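Side-chain contact in signal recognition particle subunit SRP68 (PDB 4P3G), which probably helps target nascent secretory and membrane proteins to the endoplasmic reticulum, as an RNA-binding component of the signal recognition particle: residues K37-R42 / I47-R52. Sequence-based numbering, arbitrary orientation.
Sequences KLLNCR and IATKNR
I47 turns back to R42, near the C-terminal end of helix 27-44. The one hydrogen bond across the contact is between backbones: I47 N donates to R42 O at 2.8 Å. It is nearly straight, with an angle of 168° at the hydrogen. It spans five residues, one more than a regular helix bond.

The other contacts are apolar or van der Waals. T49 CG2 is the methyl that faces the helix. It meets L39 CD1 at 3.6 Å and R42 CB at 4.3 Å, so it spans two residues about one turn apart. With CG anti to the backbone N (chi1 178°) and chi2 near 62°, it is the CD1 branch of L39 that comes to the loop. The two side chains cross at a slant.

R42 contributes its aliphatic part. CB lies 3.7 Å from I47 O, and CD lies 4.0 Å from A48 O. The I47 side chain starts toward the helix, and its CG2 branch comes to 4.3 Å from R42 CG. The R42 chain runs extended from CG to NE. One guanidinium face lies over L38 CD2, offset toward the rim. R42 also touches K58, farther along the same loop.

L38 and C41 pack on helix 71-93, while the loop contact lies at the protein surface. This is a helix C-terminal turn with a six-to-one backbone bond, in the all-helical RNA-binding domain of SRP68.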
loop_
_atom_site.group_PDB
_atom_site.type_symbol
_atom_site.label_atom_id
_atom_site.label_comp_id
_atom_site.label_asym_id
_atom_site.label_seq_id
_atom_site.Cartn_x
_atom_site.Cartn_y
_atom_site.Cartn_z
ATOM N N LYS A 37 26.515 35.107 5.375
ATOM C CA LYS A 37 27.372 34.004 5.759
ATOM C C LYS A 37 28.190 33.498 4.577
ATOM O O LYS A 37 29.350 33.109 4.743
ATOM C CB LYS A 37 26.527 32.905 6.369
ATOM C CG LYS A 37 25.757 33.396 7.588
ATOM C CD LYS A 37 25.582 32.292 8.585
ATOM C CE LYS A 37 24.178 32.276 9.140
ATOM N NZ LYS A 37 23.791 30.869 9.473
ATOM N N LEU A 38 27.602 33.520 3.385
ATOM C CA LEU A 38 28.324 33.102 2.189
ATOM C C LEU A 38 29.510 34.024 1.974
ATOM O O LEU A 38 30.598 33.591 1.582
ATOM C CB LEU A 38 27.426 33.181 0.959
ATOM C CG LEU A 38 27.934 32.468 -0.293
ATOM C CD1 LEU A 38 28.229 31.009 0.008
ATOM C CD2 LEU A 38 26.944 32.584 -1.430
ATOM N N LEU A 39 29.289 35.303 2.260
ATOM C CA LEU A 39 30.304 36.326 2.083
ATOM C C LEU A 39 31.472 36.115 3.042
ATOM O O LEU A 39 32.631 36.072 2.625
ATOM C CB LEU A 39 29.674 37.703 2.302
ATOM C CG LEU A 39 30.535 38.953 2.218
ATOM C CD1 LEU A 39 31.123 39.118 0.838
ATOM C CD2 LEU A 39 29.670 40.127 2.575
ATOM N N ASN A 40 31.166 35.966 4.325
ATOM C CA ASN A 40 32.200 35.714 5.311
ATOM C C ASN A 40 32.940 34.434 4.970
ATOM O O ASN A 40 34.148 34.343 5.163
ATOM C CB ASN A 40 31.600 35.631 6.713
ATOM C CG ASN A 40 30.993 36.952 7.167
ATOM O OD1 ASN A 40 31.515 38.034 6.858
ATOM N ND2 ASN A 40 29.880 36.873 7.893
ATOM N N CYS A 41 32.218 33.458 4.427
ATOM C CA CYS A 41 32.833 32.175 4.132
ATOM C C CYS A 41 33.898 32.311 3.049
ATOM O O CYS A 41 35.007 31.784 3.191
ATOM C CB CYS A 41 31.778 31.150 3.708
ATOM S SG CYS A 41 32.417 29.452 3.574
ATOM N N ARG A 42 33.578 33.045 1.988
ATOM C CA ARG A 42 34.514 33.204 0.885
ATOM C C ARG A 42 35.796 33.901 1.341
ATOM O O ARG A 42 36.896 33.545 0.907
ATOM C CB ARG A 42 33.853 33.961 -0.269
ATOM C CG ARG A 42 32.918 33.096 -1.065
ATOM C CD ARG A 42 31.987 33.882 -1.953
ATOM N NE ARG A 42 31.105 32.975 -2.697
ATOM C CZ ARG A 42 29.997 33.337 -3.344
ATOM N NH1 ARG A 42 29.582 34.593 -3.325
ATOM N NH2 ARG A 42 29.285 32.426 -3.991
ATOM N N ILE A 47 38.789 33.363 -1.162
ATOM C CA ILE A 47 38.107 33.228 -2.443
ATOM C C ILE A 47 37.418 34.541 -2.817
ATOM O O ILE A 47 36.843 35.207 -1.959
ATOM C CB ILE A 47 37.081 32.058 -2.394
ATOM C CG1 ILE A 47 37.833 30.731 -2.288
ATOM C CG2 ILE A 47 36.164 32.049 -3.618
ATOM C CD1 ILE A 47 36.960 29.547 -2.159
ATOM N N ALA A 48 37.494 34.909 -4.095
ATOM C CA ALA A 48 36.982 36.192 -4.584
ATOM C C ALA A 48 35.529 36.468 -4.199
ATOM O O ALA A 48 34.666 35.603 -4.329
ATOM C CB ALA A 48 37.151 36.286 -6.100
ATOM N N THR A 49 35.266 37.680 -3.721
ATOM C CA THR A 49 33.901 38.098 -3.416
ATOM C C THR A 49 33.294 38.813 -4.624
ATOM O O THR A 49 32.078 38.814 -4.819
ATOM C CB THR A 49 33.846 38.990 -2.160
ATOM O OG1 THR A 49 34.820 40.039 -2.266
ATOM C CG2 THR A 49 34.136 38.165 -0.916
ATOM N N LYS A 50 34.166 39.411 -5.434
ATOM C CA LYS A 50 33.786 40.024 -6.704
ATOM C C LYS A 50 34.692 39.461 -7.796
ATOM O O LYS A 50 35.859 39.842 -7.902
ATOM C CB LYS A 50 33.919 41.550 -6.644
ATOM C CG LYS A 50 34.433 42.104 -5.312
ATOM C CD LYS A 50 33.320 42.225 -4.271
ATOM C CE LYS A 50 33.073 43.674 -3.881
ATOM N NZ LYS A 50 32.746 44.544 -5.046
ATOM N N ASN A 51 34.145 38.556 -8.605
ATOM C CA ASN A 51 34.930 37.744 -9.540
ATOM C C ASN A 51 35.708 38.547 -10.597
ATOM O O ASN A 51 35.167 38.844 -11.665
ATOM C CB ASN A 51 34.003 36.727 -10.222
ATOM C CG ASN A 51 34.754 35.565 -10.835
ATOM O OD1 ASN A 51 35.966 35.635 -11.059
ATOM N ND2 ASN A 51 34.036 34.486 -11.115
ATOM N N ARG A 52 36.974 38.871 -10.316
ATOM C CA ARG A 52 37.761 39.718 -11.234
ATOM C C ARG A 52 39.266 39.393 -11.486
ATOM O O ARG A 52 39.938 40.053 -12.284
ATOM C CB ARG A 52 37.520 41.199 -10.927
ATOM C CG ARG A 52 36.350 41.736 -11.725
ATOM C CD ARG A 52 36.612 41.434 -13.195
ATOM N NE ARG A 52 35.448 41.590 -14.058
ATOM C CZ ARG A 52 35.523 41.685 -15.382
ATOM N NH1 ARG A 52 36.708 41.657 -15.984
ATOM N NH2 ARG A 52 34.417 41.819 -16.103
#